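Side-chain contact in phosphoinositol-specific phospholipase C (Pseudomonas sp., PDB 5FYP), which probably cleaves phosphatidylinositol lipids at the phosphodiester bond in a calcium-dependent reaction, like other calcium-dependent phosphoinositide phospholipases C: residues L49-Q54 with K134-L139. Residues are numbered along the deposited sequence; the frame is centred on the assembly and turned at random.
Sequences LDFWDQ and KDFDEL. With CA (calcium ion), chain I.
F51 and F136 reach toward each other from opposite directions and meet through their outer ring carbons, CE1, CE2 and CZ of F51 against CE1 and CZ of F136. F136 CE1 lies 3.4 Å from both CZ and CE2 of F51. The ring planes lie within 7° of parallel, but the centroids are 5.0 Å apart and the rings have slid until they barely overlap, a near-parallel aromatic pair that joins the segments without a hydrogen bond. With CG anti to the backbone N (chi1 -172°), F136 carries its ring away from the helix, bringing CE1 and CZ up to F51. Cut back to alanine, F51 would probably leave F136 CE1 and CZ without their aromatic partner and open a gap between strand and helix. One residue before F51, D50 binds calcium through OD1 at 2.3 Å, and its OD2 accepts a hydrogen bond from a calcium-bound water; N27, E48 and D119 complete the protein ligands. Adjacent residues of one strand thus serve the metal site and the buried apolar layer. On the helix, D137 OD2 forms a salt bridge with R203, and OD1 is hydrogen-bonded to Y199 OH. Both phenylalanines also touch L118 of strand 114-120, which pairs in parallel with strand 46-52, so the aromatic pair lies between helix 133-144 and this sheet of the TIM-barrel-type fold, while L49 packs against helix 94-107.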
loop_
_atom_site.group_PDB
_atom_site.type_symbol
_atom_site.label_atom_id
_atom_site.label_comp_id
_atom_site.label_asym_id
_atom_site.label_seq_id
_atom_site.Cartn_x
_atom_site.Cartn_y
_atom_site.Cartn_z
ATOM N N LEU A 49 1.857 -5.408 -5.726
ATOM C CA LEU A 49 2.395 -5.475 -7.072
ATOM C C LEU A 49 3.834 -5.009 -7.050
ATOM O O LEU A 49 4.103 -3.902 -6.594
ATOM C CB LEU A 49 1.582 -4.591 -8.040
ATOM C CG LEU A 49 0.172 -5.071 -8.304
ATOM C CD1 LEU A 49 -0.724 -3.977 -8.824
ATOM C CD2 LEU A 49 0.185 -6.272 -9.249
ATOM N N ASP A 50 4.754 -5.809 -7.619
ATOM C CA ASP A 50 6.132 -5.370 -7.841
ATOM C C ASP A 50 6.229 -4.851 -9.267
ATOM O O ASP A 50 5.863 -5.577 -10.212
ATOM C CB ASP A 50 7.120 -6.533 -7.685
ATOM C CG ASP A 50 7.272 -7.031 -6.255
ATOM O OD1 ASP A 50 6.767 -6.400 -5.327
ATOM O OD2 ASP A 50 7.920 -8.095 -6.086
ATOM N N PHE A 51 6.735 -3.619 -9.438
ATOM C CA PHE A 51 6.688 -3.032 -10.777
ATOM C C PHE A 51 8.025 -2.476 -11.214
ATOM O O PHE A 51 8.772 -1.854 -10.450
ATOM C CB PHE A 51 5.532 -2.026 -10.907
ATOM C CG PHE A 51 5.715 -0.717 -10.177
ATOM C CD1 PHE A 51 5.454 -0.567 -8.814
ATOM C CD2 PHE A 51 6.080 0.424 -10.884
ATOM C CE1 PHE A 51 5.575 0.660 -8.186
ATOM C CE2 PHE A 51 6.176 1.653 -10.266
ATOM C CZ PHE A 51 5.936 1.774 -8.923
ATOM N N TRP A 52 8.301 -2.733 -12.484
ATOM C CA TRP A 52 9.597 -2.476 -13.143
ATOM C C TRP A 52 9.390 -1.525 -14.290
ATOM O O TRP A 52 8.388 -1.589 -15.023
ATOM C CB TRP A 52 10.174 -3.802 -13.667
ATOM C CG TRP A 52 10.503 -4.797 -12.590
ATOM C CD1 TRP A 52 9.645 -5.601 -11.911
ATOM C CD2 TRP A 52 11.796 -5.040 -12.032
ATOM N NE1 TRP A 52 10.329 -6.316 -10.963
ATOM C CE2 TRP A 52 11.650 -5.998 -11.019
ATOM C CE3 TRP A 52 13.065 -4.531 -12.291
ATOM C CZ2 TRP A 52 12.722 -6.445 -10.250
ATOM C CZ3 TRP A 52 14.130 -4.974 -11.531
ATOM C CH2 TRP A 52 13.949 -5.916 -10.519
ATOM N N ASP A 53 10.361 -0.641 -14.488
ATOM C CA ASP A 53 10.349 0.242 -15.651
ATOM C C ASP A 53 10.689 -0.498 -16.944
ATOM O O ASP A 53 10.166 -0.207 -18.012
ATOM C CB ASP A 53 11.372 1.365 -15.451
ATOM C CG ASP A 53 10.873 2.447 -14.514
ATOM O OD1 ASP A 53 10.384 2.122 -13.410
ATOM O OD2 ASP A 53 10.893 3.634 -14.925
ATOM N N GLN A 54 11.640 -1.427 -16.843
ATOM C CA GLN A 54 12.235 -2.083 -18.016
ATOM C C GLN A 54 11.763 -3.544 -18.113
ATOM O O GLN A 54 11.319 -4.130 -17.132
ATOM C CB GLN A 54 13.766 -2.054 -17.914
ATOM C CG GLN A 54 14.415 -0.720 -17.686
ATOM C CD GLN A 54 14.303 0.166 -18.871
ATOM O OE1 GLN A 54 14.067 -0.290 -19.996
ATOM N NE2 GLN A 54 14.405 1.450 -18.628
ATOM N N LYS A 134 4.965 12.155 -11.912
ATOM C CA LYS A 134 3.751 12.678 -12.492
ATOM C C LYS A 134 3.071 11.660 -13.438
ATOM O O LYS A 134 1.852 11.489 -13.404
ATOM C CB LYS A 134 4.022 13.984 -13.222
ATOM C CG LYS A 134 2.817 14.628 -13.883
ATOM C CD LYS A 134 3.120 16.095 -14.103
ATOM C CE LYS A 134 2.128 16.841 -14.973
ATOM N NZ LYS A 134 1.858 16.193 -16.288
ATOM N N ASP A 135 3.881 10.982 -14.263
ATOM C CA ASP A 135 3.335 9.955 -15.162
ATOM C C ASP A 135 2.692 8.820 -14.358
ATOM O O ASP A 135 1.664 8.292 -14.767
ATOM C CB ASP A 135 4.397 9.396 -16.078
ATOM C CG ASP A 135 4.962 10.425 -17.036
ATOM O OD1 ASP A 135 4.171 11.006 -17.803
ATOM O OD2 ASP A 135 6.188 10.676 -16.996
ATOM N N PHE A 136 3.318 8.447 -13.252
ATOM C CA PHE A 136 2.768 7.409 -12.386
ATOM C C PHE A 136 1.427 7.830 -11.789
ATOM O O PHE A 136 0.464 7.058 -11.846
ATOM C CB PHE A 136 3.819 7.078 -11.341
ATOM C CG PHE A 136 3.493 5.909 -10.481
ATOM C CD1 PHE A 136 3.528 4.628 -11.005
ATOM C CD2 PHE A 136 3.199 6.084 -9.135
ATOM C CE1 PHE A 136 3.296 3.522 -10.228
ATOM C CE2 PHE A 136 2.970 4.968 -8.325
ATOM C CZ PHE A 136 2.996 3.700 -8.911
ATOM N N ASP A 137 1.365 9.052 -11.256
ATOM C CA ASP A 137 0.100 9.576 -10.743
ATOM C C ASP A 137 -0.953 9.607 -11.844
ATOM O O ASP A 137 -2.121 9.296 -11.577
ATOM C CB ASP A 137 0.256 10.959 -10.143
ATOM C CG ASP A 137 0.722 10.951 -8.694
ATOM O OD1 ASP A 137 0.969 9.854 -8.136
ATOM O OD2 ASP A 137 0.749 12.039 -8.103
ATOM N N GLU A 138 -0.559 9.997 -13.048
ATOM C CA GLU A 138 -1.536 10.088 -14.117
ATOM C C GLU A 138 -2.101 8.706 -14.471
ATOM O O GLU A 138 -3.286 8.575 -14.727
ATOM C CB GLU A 138 -0.945 10.825 -15.327
ATOM C CG GLU A 138 -0.831 12.322 -15.065
ATOM C CD GLU A 138 -0.183 13.148 -16.145
ATOM O OE1 GLU A 138 0.393 12.593 -17.072
ATOM O OE2 GLU A 138 -0.231 14.377 -16.009
ATOM N N LEU A 139 -1.244 7.681 -14.472
ATOM C CA LEU A 139 -1.705 6.315 -14.719
ATOM C C LEU A 139 -2.705 5.883 -13.644
ATOM O O LEU A 139 -3.780 5.398 -13.972
ATOM C CB LEU A 139 -0.531 5.330 -14.748
ATOM C CG LEU A 139 -0.914 3.851 -14.706
ATOM C CD1 LEU A 139 -1.758 3.486 -15.911
ATOM C CD2 LEU A 139 0.310 2.960 -14.642
HETATM CA CA CA I . 7.245 -7.004 -3.143
HETATM O O HOH W 1 9.304 -8.120 -3.749
HETATM O O HOH W 2 8.270 -7.730 -1.094
#